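PDB 3HCW: maltose operon transcriptional repressor from Staphylococcus aureus subsp. aureus Mu50, which probably represses the maltose operon, its C-terminal periplasmic-binding-protein-like part being of the kind that senses a small-molecule effector in related regulators. Local coordinates for residues M53-L56 with M57-V60; I83-M86 with L87-E90; E174-L177 with N178-N182; L187-P190 with N191-Q194. One frame throughout, in Å; residues are numbered along the deposited sequence. Where two conformers were deposited one is given.

Contact 1 (M53-L56 with M57-V60); sequences MNDL and MDEV
Backbone N-H groups of M57 and E59 donate to the carbonyl oxygens of M53 and D55, and both bonds measure 2.9 Å (M57 N to M53 O, E59 N to D55 O). Together with D58 N to N54 O at 3.1 Å, they define the first i to i+4 turns of helix 53-65, packed on a run of parallel strands of the mixed sheet in an alpha/beta fold. The carboxylates of D55 and D58 come next: OD1 of D55 lies 4.2 Å from OD2 of D58, with their planes turned 34° apart, so two like charges sit close and would probably disfavour each other. D55 OD2 is held by N52 ND2. E59 folds back along the turn, its OE1 accepting from V49 N and, weakly, from S50 N. Apolar groups line other sides of the helix. L56 and V60 press on V13 of strand 9-13, while the methionines face helix 82-89. M53 has CG anti to its N (chi1 -165°), and a bend at the next bond swings the thioether toward M57. The M53 methyl CE consequently stops 3.7 Å from M57 CG, which itself rests 3.4 Å from M53 O.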
loop_
_atom_site.group_PDB
_atom_site.type_symbol
_atom_site.label_atom_id
_atom_site.label_comp_id
_atom_site.label_asym_id
_atom_site.label_seq_id
_atom_site.Cartn_x
_atom_site.Cartn_y
_atom_site.Cartn_z
ATOM N N MET A 53 17.751 14.715 1.634
ATOM C CA MET A 53 18.812 14.806 0.624
ATOM C C MET A 53 20.252 14.731 1.152
ATOM O O MET A 53 21.102 14.067 0.546
ATOM C CB MET A 53 18.637 16.064 -0.238
ATOM C CG MET A 53 19.460 16.047 -1.522
ATOM S SD MET A 53 19.331 14.431 -2.308
ATOM C CE MET A 53 20.685 14.493 -3.463
ATOM N N ASN A 54 20.530 15.410 2.261
ATOM C CA ASN A 54 21.872 15.389 2.836
ATOM C C ASN A 54 22.239 14.011 3.388
ATOM O O ASN A 54 23.374 13.556 3.230
ATOM C CB ASN A 54 22.023 16.472 3.907
ATOM C CG ASN A 54 21.896 17.877 3.336
ATOM O OD1 ASN A 54 21.168 18.709 3.876
ATOM N ND2 ASN A 54 22.598 18.144 2.233
ATOM N N ASP A 55 21.259 13.354 4.007
ATOM C CA ASP A 55 21.414 11.994 4.518
ATOM C C ASP A 55 21.486 10.945 3.399
ATOM O O ASP A 55 22.173 9.934 3.543
ATOM C CB ASP A 55 20.281 11.657 5.495
ATOM C CG ASP A 55 20.429 12.352 6.846
ATOM O OD1 ASP A 55 21.498 12.937 7.124
ATOM O OD2 ASP A 55 19.467 12.305 7.640
ATOM N N LEU A 56 20.775 11.186 2.295
ATOM C CA LEU A 56 20.776 10.274 1.146
ATOM C C LEU A 56 22.078 10.399 0.374
ATOM O O LEU A 56 22.548 9.427 -0.215
ATOM C CB LEU A 56 19.566 10.524 0.228
ATOM C CG LEU A 56 19.161 9.524 -0.867
ATOM C CD1 LEU A 56 18.459 8.293 -0.305
ATOM C CD2 LEU A 56 18.253 10.204 -1.876
ATOM N N MET A 57 22.663 11.594 0.383
ATOM C CA MET A 57 24.007 11.786 -0.164
ATOM C C MET A 57 25.048 11.069 0.693
ATOM O O MET A 57 26.017 10.519 0.174
ATOM C CB MET A 57 24.352 13.271 -0.295
ATOM C CG MET A 57 23.769 13.927 -1.535
ATOM S SD MET A 57 24.463 15.549 -1.902
ATOM C CE MET A 57 25.881 15.103 -2.911
ATOM N N ASP A 58 24.823 11.063 2.005
ATOM C CA ASP A 58 25.706 10.372 2.936
ATOM C C ASP A 58 25.640 8.860 2.766
ATOM O O ASP A 58 26.675 8.211 2.601
ATOM C CB ASP A 58 25.393 10.769 4.385
ATOM C CG ASP A 58 25.904 12.158 4.735
ATOM O OD1 ASP A 58 26.763 12.689 3.998
ATOM O OD2 ASP A 58 25.442 12.719 5.751
ATOM N N GLU A 59 24.426 8.311 2.772
ATOM C CA GLU A 59 24.247 6.860 2.779
ATOM C C GLU A 59 24.531 6.168 1.443
ATOM O O GLU A 59 24.893 4.991 1.425
ATOM C CB GLU A 59 22.892 6.457 3.377
ATOM C CG GLU A 59 21.748 6.218 2.421
ATOM C CD GLU A 59 20.894 5.045 2.868
ATOM O OE1 GLU A 59 19.685 5.223 3.118
ATOM O OE2 GLU A 59 21.444 3.936 2.993
ATOM N N VAL A 60 24.386 6.895 0.336
ATOM C CA VAL A 60 24.777 6.362 -0.966
ATOM C C VAL A 60 26.299 6.404 -1.092
ATOM O O VAL A 60 26.899 5.457 -1.598
ATOM C CB VAL A 60 24.074 7.084 -2.144
ATOM C CG1 VAL A 60 24.753 6.764 -3.484
ATOM C CG2 VAL A 60 22.591 6.704 -2.190
#

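Contact 2 (I83-M86 with L87-E90); sequences IKQM and LIDE
Q85 and D89, one helical turn apart, set their flat ends steeply against each other: the amide and carboxylate planes are 72° apart, and Q85 NE2 lies 3.4 Å from D89 OD1. The Q85 chain reaches this place by bending at chi2 (-56°), which turns the amide along the helix instead of straight outward. I88 approaches the same amide from another direction, its CD1 lying 4.1 Å from Q85 OE1. That methyl also rests 3.4 Å from K84 O, since CG1 of I88 is placed beside the backbone N. L87 behaves similarly, its CG sitting 3.3 Å from I83 O, and its side chain touches F72 and L74 of strand 71-74 and F94 of strand 94-97. These are the last turns of helix 82-89, the helix of the beta-alpha-beta unit joining those two strands. Its backbone ladder closes with D89 N to Q85 O at 2.8 Å and E90 N to M86 O at 2.9 Å; E90 is the first residue to leave helical angles. D89 OD1 also stands 3.0 Å from Q85 O, two acceptors with no hydrogen to share. A carboxylate at the carbonyl-rich C-terminal end of a helix, with the Q85 amide as no more than a neighbour, would probably be electrostatically disfavoured, though D89 is exposed, so solvent would weaken the effect.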
loop_
_atom_site.group_PDB
_atom_site.type_symbol
_atom_site.label_atom_id
_atom_site.label_comp_id
_atom_site.label_asym_id
_atom_site.label_seq_id
_atom_site.Cartn_x
_atom_site.Cartn_y
_atom_site.Cartn_z
ATOM N N ILE A 83 23.125 13.341 -6.310
ATOM C CA ILE A 83 23.431 11.930 -6.092
ATOM C C ILE A 83 23.594 11.185 -7.435
ATOM O O ILE A 83 24.357 10.229 -7.518
ATOM C CB ILE A 83 22.448 11.264 -5.059
ATOM C CG1 ILE A 83 22.880 9.843 -4.674
ATOM C CG2 ILE A 83 21.040 11.287 -5.542
ATOM C CD1 ILE A 83 22.165 8.724 -5.426
ATOM N N LYS A 84 22.910 11.650 -8.481
ATOM C CA LYS A 84 23.212 11.222 -9.852
ATOM C C LYS A 84 24.603 11.725 -10.258
ATOM O O LYS A 84 25.339 11.017 -10.944
ATOM C CB LYS A 84 22.146 11.713 -10.842
ATOM C CG LYS A 84 22.297 11.175 -12.280
ATOM C CD LYS A 84 21.074 11.468 -13.152
ATOM C CE LYS A 84 21.029 12.919 -13.623
ATOM N NZ LYS A 84 19.736 13.250 -14.284
ATOM N N GLN A 85 24.952 12.940 -9.822
ATOM C CA GLN A 85 26.305 13.488 -10.002
ATOM C C GLN A 85 27.384 12.708 -9.248
ATOM O O GLN A 85 28.501 12.555 -9.744
ATOM C CB GLN A 85 26.366 14.968 -9.603
ATOM C CG GLN A 85 26.344 15.932 -10.783
ATOM C CD GLN A 85 27.453 15.665 -11.798
ATOM O OE1 GLN A 85 27.185 15.469 -12.986
ATOM N NE2 GLN A 85 28.701 15.651 -11.332
ATOM N N MET A 86 27.033 12.223 -8.056
ATOM C CA MET A 86 27.916 11.392 -7.229
ATOM C C MET A 86 28.332 10.122 -7.978
ATOM O O MET A 86 29.524 9.856 -8.121
ATOM C CB MET A 86 27.228 11.059 -5.893
ATOM C CG MET A 86 28.047 10.241 -4.886
ATOM S SD MET A 86 27.115 10.052 -3.351
ATOM C CE MET A 86 27.449 11.645 -2.608
ATOM N N LEU A 87 27.349 9.377 -8.489
ATOM C CA LEU A 87 27.602 8.147 -9.256
ATOM C C LEU A 87 28.351 8.391 -10.564
ATOM O O LEU A 87 29.028 7.495 -11.069
ATOM C CB LEU A 87 26.296 7.412 -9.562
ATOM C CG LEU A 87 25.250 7.182 -8.472
ATOM C CD1 LEU A 87 24.005 6.597 -9.095
ATOM C CD2 LEU A 87 25.757 6.296 -7.348
ATOM N N ILE A 88 28.213 9.599 -11.110
ATOM C CA ILE A 88 28.960 10.007 -12.301
ATOM C C ILE A 88 30.414 10.326 -11.940
ATOM O O ILE A 88 31.339 9.863 -12.619
ATOM C CB ILE A 88 28.255 11.182 -13.043
ATOM C CG1 ILE A 88 27.029 10.651 -13.801
ATOM C CG2 ILE A 88 29.210 11.895 -14.017
ATOM C CD1 ILE A 88 26.010 11.707 -14.181
ATOM N N ASP A 89 30.600 11.090 -10.860
ATOM C CA ASP A 89 31.935 11.428 -10.340
ATOM C C ASP A 89 32.743 10.191 -9.943
ATOM O O ASP A 89 33.931 10.087 -10.258
ATOM C CB ASP A 89 31.827 12.367 -9.129
ATOM C CG ASP A 89 31.433 13.786 -9.512
ATOM O OD1 ASP A 89 30.636 14.401 -8.766
ATOM O OD2 ASP A 89 31.917 14.288 -10.552
ATOM N N GLU A 90 32.080 9.250 -9.272
ATOM C CA GLU A 90 32.755 8.093 -8.692
ATOM C C GLU A 90 32.608 6.822 -9.537
ATOM O O GLU A 90 32.724 5.706 -9.022
ATOM C CB GLU A 90 32.299 7.885 -7.245
ATOM C CG GLU A 90 32.278 9.188 -6.443
ATOM C CD GLU A 90 32.992 9.098 -5.111
ATOM O OE1 GLU A 90 33.573 10.121 -4.689
ATOM O OE2 GLU A 90 32.975 8.016 -4.484
#

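Contact 3 (E174-L177 with N178-N182); sequences EVIL and NYMQN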
loop_
_atom_site.group_PDB
_atom_site.type_symbol
_atom_site.label_atom_id
_atom_site.label_comp_id
_atom_site.label_asym_id
_atom_site.label_seq_id
_atom_site.Cartn_x
_atom_site.Cartn_y
_atom_site.Cartn_z
ATOM N N GLU A 174 -5.379 19.869 6.183
ATOM C CA GLU A 174 -5.703 21.288 6.327
ATOM C C GLU A 174 -5.450 22.062 5.033
ATOM O O GLU A 174 -6.298 22.851 4.599
ATOM C CB GLU A 174 -4.902 21.901 7.484
ATOM C CG GLU A 174 -5.223 23.371 7.787
ATOM C CD GLU A 174 -4.112 24.076 8.564
ATOM O OE1 GLU A 174 -3.881 23.712 9.741
ATOM O OE2 GLU A 174 -3.475 24.997 8.001
ATOM N N VAL A 175 -4.300 21.810 4.413
ATOM C CA VAL A 175 -3.899 22.531 3.201
ATOM C C VAL A 175 -4.795 22.194 2.008
ATOM O O VAL A 175 -5.255 23.110 1.319
ATOM C CB VAL A 175 -2.399 22.326 2.869
ATOM C CG1 VAL A 175 -1.985 23.190 1.692
ATOM C CG2 VAL A 175 -1.545 22.691 4.067
ATOM N N ILE A 176 -5.051 20.900 1.787
ATOM C CA ILE A 176 -5.965 20.437 0.733
ATOM C C ILE A 176 -7.362 21.018 0.955
ATOM O O ILE A 176 -7.961 21.571 0.025
ATOM C CB ILE A 176 -6.107 18.877 0.671
ATOM C CG1 ILE A 176 -4.746 18.151 0.640
ATOM C CG2 ILE A 176 -7.020 18.459 -0.491
ATOM C CD1 ILE A 176 -4.074 18.068 -0.690
ATOM N N LEU A 177 -7.854 20.899 2.193
ATOM C CA LEU A 177 -9.156 21.436 2.600
ATOM C C LEU A 177 -9.329 22.900 2.231
ATOM O O LEU A 177 -10.374 23.273 1.701
ATOM C CB LEU A 177 -9.414 21.232 4.109
ATOM C CG LEU A 177 -10.701 21.790 4.751
ATOM C CD1 LEU A 177 -12.003 21.288 4.077
ATOM C CD2 LEU A 177 -10.735 21.502 6.256
ATOM N N ASN A 178 -8.304 23.713 2.484
ATOM C CA ASN A 178 -8.365 25.139 2.166
ATOM C C ASN A 178 -8.502 25.388 0.665
ATOM O O ASN A 178 -9.295 26.231 0.243
ATOM C CB ASN A 178 -7.145 25.874 2.727
ATOM C CG ASN A 178 -7.082 27.320 2.276
ATOM O OD1 ASN A 178 -7.868 28.156 2.728
ATOM N ND2 ASN A 178 -6.158 27.621 1.370
ATOM N N TYR A 179 -7.732 24.643 -0.130
ATOM C CA TYR A 179 -7.813 24.729 -1.587
ATOM C C TYR A 179 -9.183 24.305 -2.128
ATOM O O TYR A 179 -9.700 24.946 -3.033
ATOM C CB TYR A 179 -6.704 23.909 -2.259
ATOM C CG TYR A 179 -5.333 24.534 -2.200
ATOM C CD1 TYR A 179 -5.106 25.827 -2.682
ATOM C CD2 TYR A 179 -4.255 23.831 -1.679
ATOM C CE1 TYR A 179 -3.841 26.404 -2.622
ATOM C CE2 TYR A 179 -2.984 24.395 -1.625
ATOM C CZ TYR A 179 -2.785 25.678 -2.092
ATOM O OH TYR A 179 -1.524 26.230 -2.032
ATOM N N MET A 180 -9.763 23.238 -1.579
ATOM C CA MET A 180 -11.070 22.779 -2.047
ATOM C C MET A 180 -12.212 23.642 -1.522
ATOM O O MET A 180 -13.225 23.771 -2.196
ATOM C CB MET A 180 -11.317 21.285 -1.748
ATOM C CG MET A 180 -10.408 20.273 -2.487
ATOM S SD MET A 180 -10.466 20.339 -4.292
ATOM C CE MET A 180 -8.984 21.284 -4.665
ATOM N N GLN A 181 -12.045 24.233 -0.332
ATOM C CA GLN A 181 -12.998 25.233 0.197
ATOM C C GLN A 181 -13.164 26.419 -0.745
ATOM O O GLN A 181 -14.292 26.848 -1.017
ATOM C CB GLN A 181 -12.577 25.739 1.578
ATOM C CG GLN A 181 -13.119 24.916 2.734
ATOM C CD GLN A 181 -12.467 25.250 4.070
ATOM O OE1 GLN A 181 -11.519 26.049 4.144
ATOM N NE2 GLN A 181 -12.980 24.636 5.141
ATOM N N ASN A 182 -12.038 26.928 -1.248
ATOM C CA ASN A 182 -12.021 27.972 -2.279
ATOM C C ASN A 182 -12.817 27.662 -3.544
ATOM O O ASN A 182 -13.339 28.576 -4.184
ATOM C CB ASN A 182 -10.584 28.278 -2.681
ATOM C CG ASN A 182 -10.017 29.456 -1.942
ATOM O OD1 ASN A 182 -9.984 30.564 -2.470
ATOM N ND2 ASN A 182 -9.579 29.235 -0.705
#
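From E174 to Q181 the chain is regular alpha-helix, with Q181 N to L177 O at 2.8 Å and M180 N to I176 O at 2.9 Å among its i to i+4 bonds. V175 and Y179 lie alongside each other and point the same way. The valine methyl CG1 meets ring atom CE2 of Y179 at 3.7 Å, and CD2 of the ring comes 3.2 Å from V175 O. Chi1 of -75° in Y179 places the ring beside its own backbone N, and hence back over the turn that V175 belongs to. V175, I176 and Y179 touch T169 of strand 163-169, and Y179 also touches I167; I176 and M180 also touch V210 of helix 201-213. Helix 173-187 connects strands 163-169 and 194-198, parallel strands with 133-139 between them, which makes it a beta-alpha-beta crossover. On a more open side, L177 and Q181 meet at a slant: the amide NE2 of Q181 is 3.6 Å from CD1 of L177, an apolar neighbour. N178 O takes two donors from N182, the backbone N and the side-chain ND2, arriving from opposite faces of the carbonyl plane; the ND2 bond measures 3.2 Å and is nearly straight at 166°.

Contact 4 (L187-P190 with N191-Q194); sequences LKDP and NIKQ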
loop_
_atom_site.group_PDB
_atom_site.type_symbol
_atom_site.label_atom_id
_atom_site.label_comp_id
_atom_site.label_asym_id
_atom_site.label_seq_id
_atom_site.Cartn_x
_atom_site.Cartn_y
_atom_site.Cartn_z
ATOM N N LEU A 187 -17.558 24.142 -7.664
ATOM C CA LEU A 187 -17.635 22.684 -7.684
ATOM C C LEU A 187 -19.062 22.174 -7.474
ATOM O O LEU A 187 -19.372 21.033 -7.811
ATOM C CB LEU A 187 -16.678 22.063 -6.648
ATOM C CG LEU A 187 -15.162 22.216 -6.884
ATOM C CD1 LEU A 187 -14.351 21.489 -5.826
ATOM C CD2 LEU A 187 -14.700 21.764 -8.264
ATOM N N LYS A 188 -19.926 23.035 -6.937
ATOM C CA LYS A 188 -21.321 22.706 -6.668
ATOM C C LYS A 188 -22.277 23.319 -7.701
ATOM O O LYS A 188 -23.486 23.092 -7.649
ATOM C CB LYS A 188 -21.696 23.170 -5.257
ATOM C CG LYS A 188 -22.494 22.160 -4.454
ATOM C CD LYS A 188 -21.584 21.146 -3.771
ATOM C CE LYS A 188 -22.360 20.297 -2.774
ATOM N NZ LYS A 188 -23.153 19.220 -3.430
ATOM N N ASP A 189 -21.732 24.106 -8.625
ATOM C CA ASP A 189 -22.528 24.707 -9.690
ATOM C C ASP A 189 -22.903 23.658 -10.741
ATOM O O ASP A 189 -22.021 23.084 -11.383
ATOM C CB ASP A 189 -21.777 25.867 -10.346
ATOM C CG ASP A 189 -22.705 26.815 -11.099
ATOM O OD1 ASP A 189 -22.670 28.027 -10.809
ATOM O OD2 ASP A 189 -23.471 26.360 -11.976
ATOM N N PRO A 190 -24.215 23.415 -10.926
ATOM C CA PRO A 190 -24.721 22.392 -11.848
ATOM C C PRO A 190 -24.549 22.745 -13.324
ATOM O O PRO A 190 -24.533 21.849 -14.171
ATOM C CB PRO A 190 -26.211 22.308 -11.500
ATOM C CG PRO A 190 -26.381 23.069 -10.217
ATOM C CD PRO A 190 -25.317 24.109 -10.242
ATOM N N ASN A 191 -24.424 24.035 -13.623
ATOM C CA ASN A 191 -24.160 24.511 -14.985
ATOM C C ASN A 191 -22.717 24.334 -15.468
ATOM O O ASN A 191 -22.457 24.396 -16.672
ATOM C CB ASN A 191 -24.569 25.988 -15.133
ATOM C CG ASN A 191 -25.792 26.180 -16.020
ATOM O OD1 ASN A 191 -25.922 25.553 -17.074
ATOM N ND2 ASN A 191 -26.686 27.068 -15.602
ATOM N N ILE A 192 -21.780 24.136 -14.539
ATOM C CA ILE A 192 -20.368 23.958 -14.908
ATOM C C ILE A 192 -19.893 22.515 -14.672
ATOM O O ILE A 192 -19.889 22.014 -13.541
ATOM C CB ILE A 192 -19.417 25.017 -14.246
ATOM C CG1 ILE A 192 -19.668 26.414 -14.820
ATOM C CG2 ILE A 192 -17.953 24.677 -14.503
ATOM C CD1 ILE A 192 -20.591 27.281 -14.007
ATOM N N LYS A 193 -19.508 21.855 -15.758
ATOM C CA LYS A 193 -19.035 20.480 -15.688
ATOM C C LYS A 193 -17.520 20.460 -15.429
ATOM O O LYS A 193 -16.731 20.952 -16.248
ATOM C CB LYS A 193 -19.433 19.707 -16.957
ATOM C CG LYS A 193 -20.915 19.890 -17.349
ATOM C CD LYS A 193 -21.487 18.713 -18.139
ATOM C CE LYS A 193 -21.188 18.802 -19.631
ATOM N NZ LYS A 193 -21.880 19.947 -20.290
ATOM N N GLN A 194 -17.119 19.924 -14.276
ATOM C CA GLN A 194 -15.697 19.920 -13.899
ATOM C C GLN A 194 -15.068 18.545 -13.705
ATOM O O GLN A 194 -15.752 17.561 -13.435
ATOM C CB GLN A 194 -15.459 20.782 -12.663
ATOM C CG GLN A 194 -15.255 22.247 -12.982
ATOM C CD GLN A 194 -15.772 23.157 -11.896
ATOM O OE1 GLN A 194 -16.876 22.966 -11.381
ATOM N NE2 GLN A 194 -14.983 24.170 -11.551
#
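The D189 carboxylate is met by I192 on one face and by N191 at its edge. The I192 methyl CD1 stands over the carboxylate carbon, 3.6 Å from CG of D189, while N191 N donates to D189 OD2 at 3.0 Å, which receives it on its anti lone pair. A second flat group, the Q194 amide, carries L187 on one face: CD2 of the leucine is 4.0 Å from both CD and OE1 of Q194, and the two chains cross at about a right angle. The L187 backbone approaches obliquely from the same side, with CA 3.8 Å from Q194 OE1. At the far end of that amide, NE2 is bonded to E133 OE1. The bond from N191 N to D189 OD2 makes an Asx turn, superimposed on a type I beta turn from D189 to I192 with P190 at its second position. D189 holds its CG anti to the backbone N (chi1 -160°), bringing the carboxylate round to the N-H two residues on. The turn's own backbone bond, I192 N to D189 O, is weak at 3.3 Å. The reversal leads into strand 194-198; K193 N, just before it, is bonded to D132 OD1, and L187 and Q194 both touch V222.

In the fold
Contacts 1 and 2 hold neighbouring helices, 53-65 and 82-89, which meet directly: V60 CG1 is 3.8 Å from I83 CD1, and M57 O is 3.3 Å from M86 CE. Each buries apolar residues against the sheet or the other helix and leaves an aspartate exposed, D58 in contact 1 and D89 in contact 2. Contacts 3 and 4 lie on the same side of the chain's centre as each other, about 18 Å between centres, contact 3 on helix 173-187 and contact 4 following it; contact 4 is opposite contacts 1 and 2. All four are partly buried. Contacts 1 to 3 rest on i to i+4 backbone ladders, whereas contact 4, a loop, depends on a side-chain carboxylate with one weak backbone bond.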